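Local atomic coordinates of resiniferatoxin-binding, phosphotriesterase-related protein (PDB entry 3K2G), a protein that binds two zinc ions per subunit and is probably a phosphoric ester hydrolase of the phosphotriesterase family. Residues Ile299-Val307 and Gly318-Leu327. Sequence-based numbering, arbitrary orientation.
Sequences ILLSHDVFV and GYAFVTKHFL. With ZN (zinc ion), chain I; DTV ((2S,3S)-1,4-dimercaptobutane-2,3-diol), chain K.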
ATOM      1  N   ILE B 299      22.401   3.768   8.015  1.00 14.02           N
ATOM      2  CA  ILE B 299      22.274   4.231   6.637  1.00 13.26           C
ATOM      3  C   ILE B 299      23.498   4.945   6.065  1.00 13.48           C
ATOM      4  O   ILE B 299      24.007   5.897   6.661  1.00 13.04           O
ATOM      5  CB  ILE B 299      21.050   5.162   6.493  1.00 14.46           C
ATOM      6  CG1 ILE B 299      19.794   4.426   6.979  1.00 14.13           C
ATOM      7  CG2 ILE B 299      20.893   5.592   5.036  1.00 12.80           C
ATOM      8  CD1 ILE B 299      18.536   5.262   6.957  1.00 14.60           C
ATOM      9  N   LEU B 300      23.950   4.478   4.900  1.00 12.34           N
ATOM     10  CA  LEU B 300      25.102   5.054   4.205  1.00 13.03           C
ATOM     11  C   LEU B 300      24.679   5.505   2.803  1.00 11.99           C
ATOM     12  O   LEU B 300      23.819   4.880   2.182  1.00 11.49           O
ATOM     13  CB  LEU B 300      26.232   4.027   4.087  1.00 12.30           C
ATOM     14  CG  LEU B 300      26.814   3.501   5.405  1.00 11.45           C
ATOM     15  CD1 LEU B 300      27.891   2.473   5.119  1.00  6.91           C
ATOM     16  CD2 LEU B 300      27.387   4.664   6.210  1.00  8.95           C
ATOM     17  N   LEU B 301      25.305   6.575   2.314  1.00 13.00           N
ATOM     18  CA  LEU B 301      24.984   7.155   1.005  1.00 13.05           C
ATOM     19  C   LEU B 301      26.211   7.381   0.122  1.00 11.06           C
ATOM     20  O   LEU B 301      27.241   7.827   0.603  1.00 12.29           O
ATOM     21  CB  LEU B 301      24.312   8.511   1.196  1.00 13.34           C
ATOM     22  CG  LEU B 301      23.120   8.664   2.142  1.00 16.39           C
ATOM     23  CD1 LEU B 301      22.803  10.153   2.306  1.00 15.97           C
ATOM     24  CD2 LEU B 301      21.926   7.916   1.603  1.00 14.67           C
ATOM     25  N   SER B 302      26.089   7.098  -1.171  1.00 11.14           N
ATOM     26  CA  SER B 302      27.196   7.325  -2.104  1.00 12.41           C
ATOM     27  C   SER B 302      26.663   7.225  -3.541  1.00 11.59           C
ATOM     28  O   SER B 302      25.468   6.979  -3.727  1.00 11.46           O
ATOM     29  CB  SER B 302      28.318   6.310  -1.856  1.00 14.66           C
ATOM     30  OG  SER B 302      29.580   6.959  -1.768  1.00 12.55           O
ATOM     31  N   HIS B 303      27.523   7.425  -4.546  1.00 12.00           N
ATOM     32  CA  HIS B 303      27.084   7.351  -5.950  1.00 12.22           C
ATOM     33  C   HIS B 303      27.507   6.085  -6.691  1.00 12.22           C
ATOM     34  O   HIS B 303      26.895   5.708  -7.696  1.00 11.54           O
ATOM     35  CB  HIS B 303      27.634   8.508  -6.804  1.00 13.57           C
ATOM     36  CG  HIS B 303      27.647   9.846  -6.134  1.00 14.51           C
ATOM     37  ND1 HIS B 303      28.574  10.188  -5.173  1.00 13.08           N
ATOM     38  CD2 HIS B 303      26.911  10.960  -6.360  1.00 14.36           C
ATOM     39  CE1 HIS B 303      28.412  11.456  -4.838  1.00 14.26           C
ATOM     40  NE2 HIS B 303      27.409  11.948  -5.544  1.00 12.73           N
ATOM     41  N   ASP B 304      28.564   5.441  -6.217  1.00 11.65           N
ATOM     42  CA  ASP B 304      29.104   4.266  -6.891  1.00 14.14           C
ATOM     43  C   ASP B 304      29.493   4.636  -8.328  1.00 13.80           C
ATOM     44  O   ASP B 304      29.165   3.930  -9.286  1.00 14.12           O
ATOM     45  CB  ASP B 304      28.114   3.096  -6.917  1.00 13.83           C
ATOM     46  CG  ASP B 304      28.757   1.814  -7.432  1.00 16.53           C
ATOM     47  OD1 ASP B 304      29.997   1.705  -7.326  1.00 16.29           O
ATOM     48  OD2 ASP B 304      28.044   0.913  -7.924  1.00 15.65           O
ATOM     49  N   VAL B 305      30.166   5.769  -8.472  1.00 14.84           N
ATOM     50  CA  VAL B 305      30.648   6.191  -9.783  1.00 15.51           C
ATOM     51  C   VAL B 305      31.537   5.041 -10.251  1.00 14.89           C
ATOM     52  O   VAL B 305      32.491   4.679  -9.560  1.00 13.08           O
ATOM     53  CB  VAL B 305      31.504   7.464  -9.677  1.00 16.02           C
ATOM     54  CG1 VAL B 305      32.244   7.701 -10.985  1.00 16.67           C
ATOM     55  CG2 VAL B 305      30.620   8.657  -9.337  1.00 16.63           C
ATOM     56  N   PHE B 306      31.223   4.453 -11.404  1.00 15.33           N
ATOM     57  CA  PHE B 306      32.019   3.338 -11.897  1.00 16.16           C
ATOM     58  C   PHE B 306      32.177   3.292 -13.413  1.00 15.03           C
ATOM     59  O   PHE B 306      32.739   2.341 -13.942  1.00 16.34           O
ATOM     60  CB  PHE B 306      31.448   2.006 -11.374  1.00 16.31           C
ATOM     61  CG  PHE B 306      30.238   1.520 -12.115  1.00 18.04           C
ATOM     62  CD1 PHE B 306      30.333   0.445 -12.997  1.00 16.96           C
ATOM     63  CD2 PHE B 306      29.002   2.121 -11.921  1.00 16.98           C
ATOM     64  CE1 PHE B 306      29.212  -0.021 -13.678  1.00 18.15           C
ATOM     65  CE2 PHE B 306      27.872   1.666 -12.599  1.00 19.15           C
ATOM     66  CZ  PHE B 306      27.979   0.591 -13.478  1.00 20.20           C
ATOM     67  N   VAL B 307      31.670   4.313 -14.100  1.00 15.68           N
ATOM     68  CA  VAL B 307      31.789   4.423 -15.557  1.00 15.15           C
ATOM     69  C   VAL B 307      31.930   5.900 -15.910  1.00 15.84           C
ATOM     70  O   VAL B 307      31.460   6.764 -15.172  1.00 14.31           O
ATOM     71  CB  VAL B 307      30.559   3.846 -16.305  1.00 16.62           C
ATOM     72  CG1 VAL B 307      30.492   2.326 -16.122  1.00 14.35           C
ATOM     73  CG2 VAL B 307      29.284   4.501 -15.803  1.00 16.20           C
ATOM     74  N   GLY B 318      28.830  13.201 -11.223  1.00 16.83           N
ATOM     75  CA  GLY B 318      30.099  13.391 -10.536  1.00 17.56           C
ATOM     76  C   GLY B 318      30.102  12.890  -9.102  1.00 18.64           C
ATOM     77  O   GLY B 318      29.259  12.075  -8.722  1.00 18.81           O
ATOM     78  N   TYR B 319      31.047  13.390  -8.303  1.00 18.94           N
ATOM     79  CA  TYR B 319      31.201  12.988  -6.901  1.00 17.86           C
ATOM     80  C   TYR B 319      30.625  13.981  -5.896  1.00 18.42           C
ATOM     81  O   TYR B 319      30.673  13.725  -4.695  1.00 17.04           O
ATOM     82  CB  TYR B 319      32.685  12.793  -6.554  1.00 16.79           C
ATOM     83  CG  TYR B 319      33.412  11.756  -7.374  1.00 16.16           C
ATOM     84  CD1 TYR B 319      33.140  10.398  -7.224  1.00 15.80           C
ATOM     85  CD2 TYR B 319      34.359  12.139  -8.328  1.00 16.76           C
ATOM     86  CE1 TYR B 319      33.793   9.440  -8.008  1.00 14.89           C
ATOM     87  CE2 TYR B 319      35.011  11.192  -9.118  1.00 14.62           C
ATOM     88  CZ  TYR B 319      34.724   9.849  -8.954  1.00 15.48           C
ATOM     89  OH  TYR B 319      35.365   8.920  -9.739  1.00 11.57           O
ATOM     90  N   ALA B 320      30.093  15.108  -6.362  1.00 16.69           N
ATOM     91  CA  ALA B 320      29.539  16.102  -5.441  1.00 18.03           C
ATOM     92  C   ALA B 320      28.014  16.159  -5.463  1.00 16.90           C
ATOM     93  O   ALA B 320      27.408  17.025  -4.833  1.00 15.96           O
ATOM     94  CB  ALA B 320      30.110  17.482  -5.757  1.00 18.59           C
ATOM     95  N   PHE B 321      27.401  15.224  -6.178  1.00 15.45           N
ATOM     96  CA  PHE B 321      25.951  15.179  -6.315  1.00 15.27           C
ATOM     97  C   PHE B 321      25.216  14.864  -5.008  1.00 13.77           C
ATOM     98  O   PHE B 321      24.261  15.544  -4.646  1.00 13.22           O
ATOM     99  CB  PHE B 321      25.579  14.154  -7.391  1.00 17.21           C
ATOM    100  CG  PHE B 321      24.120  14.136  -7.730  1.00 20.46           C
ATOM    101  CD1 PHE B 321      23.572  15.115  -8.555  1.00 19.06           C
ATOM    102  CD2 PHE B 321      23.288  13.147  -7.215  1.00 19.48           C
ATOM    103  CE1 PHE B 321      22.215  15.110  -8.863  1.00 18.56           C
ATOM    104  CE2 PHE B 321      21.931  13.132  -7.513  1.00 20.44           C
ATOM    105  CZ  PHE B 321      21.393  14.117  -8.342  1.00 18.55           C
ATOM    106  N   VAL B 322      25.652  13.828  -4.301  1.00 15.06           N
ATOM    107  CA  VAL B 322      24.999  13.470  -3.049  1.00 14.44           C
ATOM    108  C   VAL B 322      24.952  14.670  -2.110  1.00 14.24           C
ATOM    109  O   VAL B 322      23.896  15.012  -1.575  1.00 13.61           O
ATOM    110  CB  VAL B 322      25.728  12.298  -2.358  1.00 14.00           C
ATOM    111  CG1 VAL B 322      25.276  12.169  -0.905  1.00 14.61           C
ATOM    112  CG2 VAL B 322      25.425  11.007  -3.102  1.00 15.41           C
ATOM    113  N   THR B 323      26.100  15.320  -1.946  1.00 15.86           N
ATOM    114  CA  THR B 323      26.227  16.479  -1.066  1.00 17.12           C
ATOM    115  C   THR B 323      25.464  17.717  -1.508  1.00 19.39           C
ATOM    116  O   THR B 323      24.802  18.369  -0.703  1.00 19.79           O
ATOM    117  CB  THR B 323      27.701  16.905  -0.914  1.00 17.66           C
ATOM    118  OG1 THR B 323      28.476  15.801  -0.435  1.00 16.32           O
ATOM    119  CG2 THR B 323      27.816  18.055   0.071  1.00 18.70           C
ATOM    120  N   LYS B 324      25.566  18.044  -2.791  1.00 20.96           N
ATOM    121  CA  LYS B 324      24.928  19.240  -3.319  1.00 22.32           C
ATOM    122  C   LYS B 324      23.450  19.100  -3.665  1.00 20.90           C
ATOM    123  O   LYS B 324      22.678  20.051  -3.520  1.00 19.97           O
ATOM    124  CB  LYS B 324      25.694  19.709  -4.560  1.00 25.32           C
ATOM    125  CG  LYS B 324      25.375  21.134  -4.995  1.00 31.60           C
ATOM    126  CD  LYS B 324      25.863  21.412  -6.415  1.00 35.12           C
ATOM    127  CE  LYS B 324      27.340  21.106  -6.592  1.00 36.19           C
ATOM    128  NZ  LYS B 324      27.757  21.387  -7.993  1.00 40.20           N
ATOM    129  N   HIS B 325      23.040  17.917  -4.097  1.00 21.06           N
ATOM    130  CA  HIS B 325      21.658  17.748  -4.504  1.00 19.96           C
ATOM    131  C   HIS B 325      20.806  16.760  -3.717  1.00 19.62           C
ATOM    132  O   HIS B 325      19.640  17.040  -3.452  1.00 20.89           O
ATOM    133  CB  HIS B 325      21.635  17.422  -5.998  1.00 19.99           C
ATOM    134  CG  HIS B 325      22.247  18.494  -6.850  1.00 20.03           C
ATOM    135  ND1 HIS B 325      21.620  19.696  -7.100  1.00 21.75           N
ATOM    136  CD2 HIS B 325      23.442  18.558  -7.482  1.00 22.07           C
ATOM    137  CE1 HIS B 325      22.399  20.452  -7.852  1.00 21.27           C
ATOM    138  NE2 HIS B 325      23.511  19.786  -8.097  1.00 21.76           N
ATOM    139  N   PHE B 326      21.364  15.623  -3.325  1.00 18.28           N
ATOM    140  CA  PHE B 326      20.559  14.664  -2.587  1.00 18.95           C
ATOM    141  C   PHE B 326      20.255  15.098  -1.151  1.00 18.82           C
ATOM    142  O   PHE B 326      19.125  14.940  -0.691  1.00 18.02           O
ATOM    143  CB  PHE B 326      21.204  13.271  -2.595  1.00 18.57           C
ATOM    144  CG  PHE B 326      20.285  12.180  -2.097  1.00 19.53           C
ATOM    145  CD1 PHE B 326      19.075  11.919  -2.739  1.00 18.13           C
ATOM    146  CD2 PHE B 326      20.623  11.422  -0.979  1.00 17.36           C
ATOM    147  CE1 PHE B 326      18.214  10.917  -2.266  1.00 19.82           C
ATOM    148  CE2 PHE B 326      19.775  10.426  -0.501  1.00 18.26           C
ATOM    149  CZ  PHE B 326      18.569  10.171  -1.143  1.00 17.05           C
ATOM    150  N   LEU B 327      21.236  15.649  -0.441  1.00 18.83           N
ATOM    151  CA  LEU B 327      20.984  16.078   0.934  1.00 21.24           C
ATOM    152  C   LEU B 327      19.780  17.029   0.949  1.00 21.43           C
ATOM    153  O   LEU B 327      18.858  16.857   1.746  1.00 21.94           O
ATOM    154  CB  LEU B 327      22.240  16.724   1.542  1.00 21.34           C
ATOM    155  CG  LEU B 327      23.470  15.795   1.603  1.00 23.52           C
ATOM    156  CD1 LEU B 327      24.591  16.461   2.396  1.00 23.63           C
ATOM    157  CD2 LEU B 327      23.107  14.459   2.244  1.00 23.30           C
TER
HETATM  158 ZN    ZN I 400      31.090  -0.241  -6.698  1.00 22.19          ZN
HETATM  159  S1  DTV K 402      27.325  -5.874 -11.759  1.00 45.30           S
HETATM  160  C1  DTV K 402      28.995  -5.202 -11.293  1.00 42.25           C
HETATM  161  C2  DTV K 402      29.619  -4.315 -12.371  1.00 41.69           C
HETATM  162  O2  DTV K 402      28.756  -3.209 -12.583  1.00 41.22           O
HETATM  163  C3  DTV K 402      31.001  -3.808 -11.923  1.00 41.08           C
HETATM  164  O3  DTV K 402      30.860  -3.026 -10.761  1.00 41.15           O
HETATM  165  C4  DTV K 402      31.681  -2.948 -12.989  1.00 39.95           C
HETATM  166  S4  DTV K 402      33.477  -3.190 -13.025  1.00 39.58           S
HETATM  167  O   HOH W   1      29.817  -1.482  -7.529  1.00 19.45           O
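His303 reaches from the metal-site loop of the TIM barrel into the start of helix 321-332, the helix that follows strand 299-301. Its NE2 accepts a hydrogen bond from Val322 N in the first turn (2.9 Å, N-H...N angle 160°), with the donor tilted 32° out of the ring plane. Because NE2 is the acceptor here and ND1 is hydrogen-bonded elsewhere, the imidazole is held at both nitrogens and its rotation is fixed.

The two faces of that ring are covered. Val322 CG2 makes a CH-pi contact over one face, 3.5 Å from the centroid, while Gly318 O lies against the opposite face, displaced toward CD2. His303 CG is anti to the carbonyl carbon, with chi1 at -40°, off the staggered value, and this carries the ring between Gly318 O and Val322 CG2.

Apolar packing flanks the histidine. The Val305 and Tyr319 side chains cross at about a right angle, Val305 CB and CG2 each 3.5 Å from Tyr319 CE1, while the tyrosine OH is hydrogen-bonded to His36 O. On the strand side, Leu301 CD2 lies 3.9 Å from Phe326 CE2.

Asp304, whose CB points away from the helix, completes a zinc site with His34, His36 and Glu177. The contact thus ties the loop carrying Asp304 to the following helix. Asp304 OD1 binds zinc at 2.3 Å, and its OD2 accepts a hydrogen bond from the zinc-bound water.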